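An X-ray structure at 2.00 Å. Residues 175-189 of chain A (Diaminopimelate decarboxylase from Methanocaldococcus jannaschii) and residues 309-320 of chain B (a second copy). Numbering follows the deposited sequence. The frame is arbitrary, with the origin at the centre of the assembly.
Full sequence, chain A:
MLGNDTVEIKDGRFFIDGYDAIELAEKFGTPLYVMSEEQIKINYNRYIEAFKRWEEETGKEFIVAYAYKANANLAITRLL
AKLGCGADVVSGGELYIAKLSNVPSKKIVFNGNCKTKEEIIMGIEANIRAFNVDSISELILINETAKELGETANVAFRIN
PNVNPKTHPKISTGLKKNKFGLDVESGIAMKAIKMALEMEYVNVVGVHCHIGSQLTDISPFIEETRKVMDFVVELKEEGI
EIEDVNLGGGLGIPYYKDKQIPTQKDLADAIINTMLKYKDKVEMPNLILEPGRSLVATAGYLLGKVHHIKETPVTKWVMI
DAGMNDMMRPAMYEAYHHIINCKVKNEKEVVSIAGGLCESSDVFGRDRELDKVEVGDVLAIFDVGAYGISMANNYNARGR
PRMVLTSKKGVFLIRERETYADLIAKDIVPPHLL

Chain A (175-189) LKKNKFGLDVESGIA
Chain B 309-320: IKETPVTKWVMI

Chain A leaves a helix after A:Lys177, runs through loop (A:Asn178, phi/psi -87/173) and a short strand at A:Leu182-A:Asp183, makes a type I turn from A:Val184 to A:Gly187, and re-enters helix at A:Ile188. The A:Gly187 N to A:Val184 O bond (3.0 Å) closes the turn. Chain B is a hairpin: strands 309-311 and 316-320 pair through reciprocal 2.7 Å bonds, B:Lys310 N to B:Trp317 O and B:Trp317 N to B:Lys310 O. Register is set by CA-CA distances of 6.3 Å (A:Lys177 CA to B:Val314 CA), 7.0 Å (A:Lys179 CA to B:Trp317 CA) and 7.3 Å (A:Asp183 CA to B:Thr312 CA). The contact buries 541 Å², both sides summed.

B:Lys310 points toward chain A with all four chi angles t. This extended reach carries its buried NZ to two carbonyls, donating to A:Lys179 O (2.9 Å) and A:Gly181 O (2.8 Å). A:Gly181 has phi/psi 73/172, and its positive phi favours glycine.

B:Trp317 (chi1 -68°, chi2 96°) presents a face to A:Lys179: CB of A:Lys179 lies 3.7 Å from the centroid of the six-membered ring of B:Trp317, 4° off the normal, a CH-pi contact. A:Lys179 (chi1 p, then t, t, t) leads its amine away to partners elsewhere in the structure. At the ring edge, A:Lys177 O approaches B:Trp317 CZ2 at 3.6 Å.

Water 1 accepts from B:Trp317 NE1 (2.9 Å) and has donor geometry to A:Lys176 O (3.2 Å), A:Asn178 O (3.1 Å) and B:Thr312 OG1 (3.1 Å), linking the helix end to the hairpin.

At the other end, A:Ile188 (m, t) packs CD1 on B:Pro313 CD at 3.9 Å. A:Ser186 (p) donates OG to A:Asp183 OD1 (2.6 Å), while the same OG lies 3.5 Å from B:Pro313 CG.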

# COMPACT_ATOMS: atom_id res chain seq x y z
N LEU A 175 6.04 -2.68 22.84
CA LEU A 175 7.46 -2.46 23.11
C LEU A 175 8.27 -3.75 23.20
O LEU A 175 9.46 -3.75 22.87
CB LEU A 175 7.66 -1.66 24.40
CG LEU A 175 7.19 -0.22 24.30
CD1 LEU A 175 7.14 0.39 25.70
CD2 LEU A 175 8.13 0.57 23.35
N LYS A 176 7.63 -4.84 23.67
CA LYS A 176 8.34 -6.09 23.85
C LYS A 176 8.36 -6.99 22.64
O LYS A 176 9.33 -7.69 22.40
CB LYS A 176 7.75 -6.87 25.03
CG LYS A 176 8.09 -6.26 26.37
CD LYS A 176 7.28 -6.94 27.47
CE LYS A 176 7.79 -6.56 28.87
NZ LYS A 176 9.22 -6.92 29.13
N LYS A 177 7.29 -6.96 21.86
CA LYS A 177 7.20 -7.86 20.73
C LYS A 177 7.59 -7.28 19.38
O LYS A 177 7.77 -8.02 18.45
CB LYS A 177 5.76 -8.40 20.60
CG LYS A 177 5.37 -9.43 21.68
CD LYS A 177 3.99 -10.03 21.41
CE LYS A 177 3.49 -10.93 22.56
NZ LYS A 177 2.11 -11.50 22.19
N ASN A 178 7.72 -5.96 19.28
CA ASN A 178 7.98 -5.40 17.95
C ASN A 178 9.46 -5.40 17.70
O ASN A 178 10.28 -5.70 18.62
CB ASN A 178 7.36 -3.99 17.86
CG ASN A 178 5.83 -4.04 17.85
OD1 ASN A 178 5.16 -3.10 18.30
ND2 ASN A 178 5.28 -5.12 17.30
N LYS A 179 9.83 -5.04 16.47
CA LYS A 179 11.23 -5.13 16.09
C LYS A 179 12.09 -3.99 16.59
O LYS A 179 13.30 -4.09 16.55
CB LYS A 179 11.32 -5.19 14.55
CG LYS A 179 10.79 -3.90 13.87
CD LYS A 179 10.82 -4.03 12.30
CE LYS A 179 10.32 -2.75 11.64
NZ LYS A 179 10.31 -2.82 10.13
N PHE A 180 11.48 -2.93 17.12
CA PHE A 180 12.31 -1.74 17.46
C PHE A 180 12.90 -1.64 18.83
O PHE A 180 12.41 -2.27 19.78
CB PHE A 180 11.49 -0.43 17.32
CG PHE A 180 10.61 -0.39 16.10
CD1 PHE A 180 11.14 -0.02 14.87
CD2 PHE A 180 9.26 -0.72 16.21
CE1 PHE A 180 10.31 0.03 13.74
CE2 PHE A 180 8.41 -0.67 15.07
CZ PHE A 180 8.95 -0.29 13.84
N GLY A 181 13.94 -0.81 18.92
CA GLY A 181 14.49 -0.47 20.21
C GLY A 181 15.32 -1.45 21.03
O GLY A 181 15.39 -2.66 20.74
N LEU A 182 15.88 -0.87 22.09
CA LEU A 182 16.78 -1.53 23.04
C LEU A 182 16.03 -1.74 24.33
O LEU A 182 15.62 -0.76 24.98
CB LEU A 182 17.99 -0.63 23.30
CG LEU A 182 18.77 -0.31 22.02
CD1 LEU A 182 19.68 0.91 22.23
CD2 LEU A 182 19.66 -1.50 21.64
N ASP A 183 15.79 -3.02 24.65
CA ASP A 183 15.02 -3.34 25.84
C ASP A 183 15.73 -2.79 27.10
O ASP A 183 16.95 -3.01 27.30
CB ASP A 183 14.85 -4.85 25.96
CG ASP A 183 13.85 -5.22 27.04
OD1 ASP A 183 14.27 -5.69 28.11
OD2 ASP A 183 12.64 -4.99 26.84
N VAL A 184 15.00 -2.05 27.91
CA VAL A 184 15.59 -1.52 29.13
C VAL A 184 15.63 -2.60 30.25
O VAL A 184 16.66 -2.80 30.90
CB VAL A 184 14.78 -0.33 29.69
CG1 VAL A 184 15.24 -0.01 31.19
CG2 VAL A 184 15.01 0.95 28.82
N GLU A 185 14.51 -3.27 30.47
CA GLU A 185 14.43 -4.19 31.61
C GLU A 185 15.45 -5.28 31.67
O GLU A 185 16.02 -5.54 32.76
CB GLU A 185 13.02 -4.79 31.75
CG GLU A 185 12.63 -4.85 33.21
CD GLU A 185 11.45 -5.80 33.53
OE1 GLU A 185 11.22 -6.02 34.76
OE2 GLU A 185 10.79 -6.29 32.57
N SER A 186 15.69 -5.93 30.53
CA SER A 186 16.65 -7.02 30.43
C SER A 186 18.11 -6.53 30.49
O SER A 186 19.02 -7.36 30.49
CB SER A 186 16.44 -7.76 29.11
OG SER A 186 16.66 -6.82 28.01
N GLY A 187 18.32 -5.21 30.52
CA GLY A 187 19.67 -4.65 30.57
C GLY A 187 20.34 -4.32 29.24
O GLY A 187 21.49 -3.85 29.21
N ILE A 188 19.63 -4.58 28.13
CA ILE A 188 20.20 -4.31 26.80
C ILE A 188 20.47 -2.84 26.56
O ILE A 188 21.53 -2.46 26.07
CB ILE A 188 19.27 -4.88 25.71
CG1 ILE A 188 19.27 -6.39 25.83
CG2 ILE A 188 19.74 -4.42 24.27
CD1 ILE A 188 18.35 -7.06 24.81
N ALA A 189 19.53 -1.98 26.91
CA ALA A 189 19.76 -0.58 26.66
C ALA A 189 20.99 -0.05 27.46
O ALA A 189 21.82 0.72 26.94
CB ALA A 189 18.43 0.27 26.98
N ILE B 309 21.71 -8.24 12.60
CA ILE B 309 21.12 -9.35 13.33
C ILE B 309 20.87 -8.75 14.73
O ILE B 309 21.75 -8.09 15.30
CB ILE B 309 22.06 -10.59 13.42
CG1 ILE B 309 22.18 -11.25 12.03
CG2 ILE B 309 21.44 -11.64 14.34
CD1 ILE B 309 23.20 -12.37 12.01
N LYS B 310 19.68 -8.96 15.28
CA LYS B 310 19.36 -8.35 16.53
C LYS B 310 18.75 -9.32 17.53
O LYS B 310 17.67 -9.84 17.30
CB LYS B 310 18.38 -7.17 16.29
CG LYS B 310 18.00 -6.38 17.55
CD LYS B 310 16.97 -5.25 17.23
CE LYS B 310 16.57 -4.49 18.46
NZ LYS B 310 15.63 -3.37 18.08
N GLU B 311 19.44 -9.55 18.64
CA GLU B 311 18.92 -10.46 19.67
C GLU B 311 18.12 -9.66 20.68
O GLU B 311 18.57 -8.61 21.12
CB GLU B 311 20.08 -11.20 20.38
CG GLU B 311 20.82 -12.16 19.42
CD GLU B 311 22.12 -12.71 19.99
OE1 GLU B 311 22.70 -12.07 20.89
OE2 GLU B 311 22.58 -13.77 19.52
N THR B 312 16.92 -10.12 21.00
CA THR B 312 16.10 -9.45 22.00
C THR B 312 15.53 -10.52 22.91
O THR B 312 15.52 -11.70 22.57
CB THR B 312 14.89 -8.69 21.43
OG1 THR B 312 13.90 -9.63 21.01
CG2 THR B 312 15.32 -7.81 20.22
N PRO B 313 15.03 -10.14 24.08
CA PRO B 313 14.48 -11.21 24.92
C PRO B 313 13.34 -12.03 24.23
O PRO B 313 13.27 -13.25 24.38
CB PRO B 313 13.98 -10.46 26.19
CG PRO B 313 14.86 -9.25 26.25
CD PRO B 313 14.88 -8.82 24.74
N VAL B 314 12.46 -11.40 23.46
CA VAL B 314 11.38 -12.15 22.82
C VAL B 314 11.73 -12.92 21.52
O VAL B 314 11.16 -14.00 21.22
CB VAL B 314 10.20 -11.21 22.47
CG1 VAL B 314 9.09 -11.99 21.73
CG2 VAL B 314 9.68 -10.54 23.77
N THR B 315 12.69 -12.40 20.77
CA THR B 315 13.00 -13.00 19.48
C THR B 315 14.33 -12.55 18.88
O THR B 315 14.86 -11.49 19.24
CB THR B 315 11.96 -12.58 18.44
OG1 THR B 315 10.69 -12.33 19.09
CG2 THR B 315 11.80 -13.72 17.45
N LYS B 316 14.86 -13.35 17.97
CA LYS B 316 16.06 -12.93 17.29
C LYS B 316 15.60 -12.42 15.91
O LYS B 316 15.03 -13.18 15.10
CB LYS B 316 17.04 -14.07 17.11
CG LYS B 316 18.34 -13.63 16.47
CD LYS B 316 19.37 -14.78 16.62
CE LYS B 316 20.66 -14.51 15.94
NZ LYS B 316 21.64 -15.67 16.23
N TRP B 317 15.87 -11.14 15.68
CA TRP B 317 15.50 -10.44 14.46
C TRP B 317 16.62 -10.36 13.43
O TRP B 317 17.78 -10.10 13.76
CB TRP B 317 15.08 -8.97 14.77
CG TRP B 317 13.79 -8.82 15.55
CD1 TRP B 317 13.65 -8.67 16.92
CD2 TRP B 317 12.47 -8.86 15.01
NE1 TRP B 317 12.31 -8.60 17.24
CE2 TRP B 317 11.56 -8.72 16.09
CE3 TRP B 317 11.97 -9.01 13.69
CZ2 TRP B 317 10.17 -8.72 15.91
CZ3 TRP B 317 10.58 -9.01 13.50
CH2 TRP B 317 9.68 -8.87 14.60
N VAL B 318 16.25 -10.56 12.17
CA VAL B 318 17.21 -10.41 11.09
C VAL B 318 16.58 -9.28 10.25
O VAL B 318 15.43 -9.39 9.79
CB VAL B 318 17.45 -11.73 10.23
CG1 VAL B 318 18.03 -12.86 11.14
CG2 VAL B 318 16.21 -12.20 9.60
N MET B 319 17.36 -8.22 10.07
CA MET B 319 16.88 -7.01 9.37
C MET B 319 17.43 -7.02 7.95
O MET B 319 18.64 -7.02 7.78
CB MET B 319 17.41 -5.75 10.07
CG MET B 319 17.27 -5.78 11.61
SD MET B 319 15.53 -5.96 12.10
CE MET B 319 15.76 -5.56 13.83
N ILE B 320 16.55 -6.95 6.97
CA ILE B 320 16.95 -6.98 5.57
C ILE B 320 16.59 -5.71 4.85
O ILE B 320 15.79 -4.91 5.36
CB ILE B 320 16.33 -8.24 4.78
CG1 ILE B 320 14.80 -8.24 4.79
CG2 ILE B 320 16.89 -9.55 5.42
CD1 ILE B 320 14.12 -9.42 3.96
O HOH W 1 11.27 -8.34 19.94
O HOH W 2 11.78 -8.03 23.28
O HOH W 3 8.48 -10.72 18.60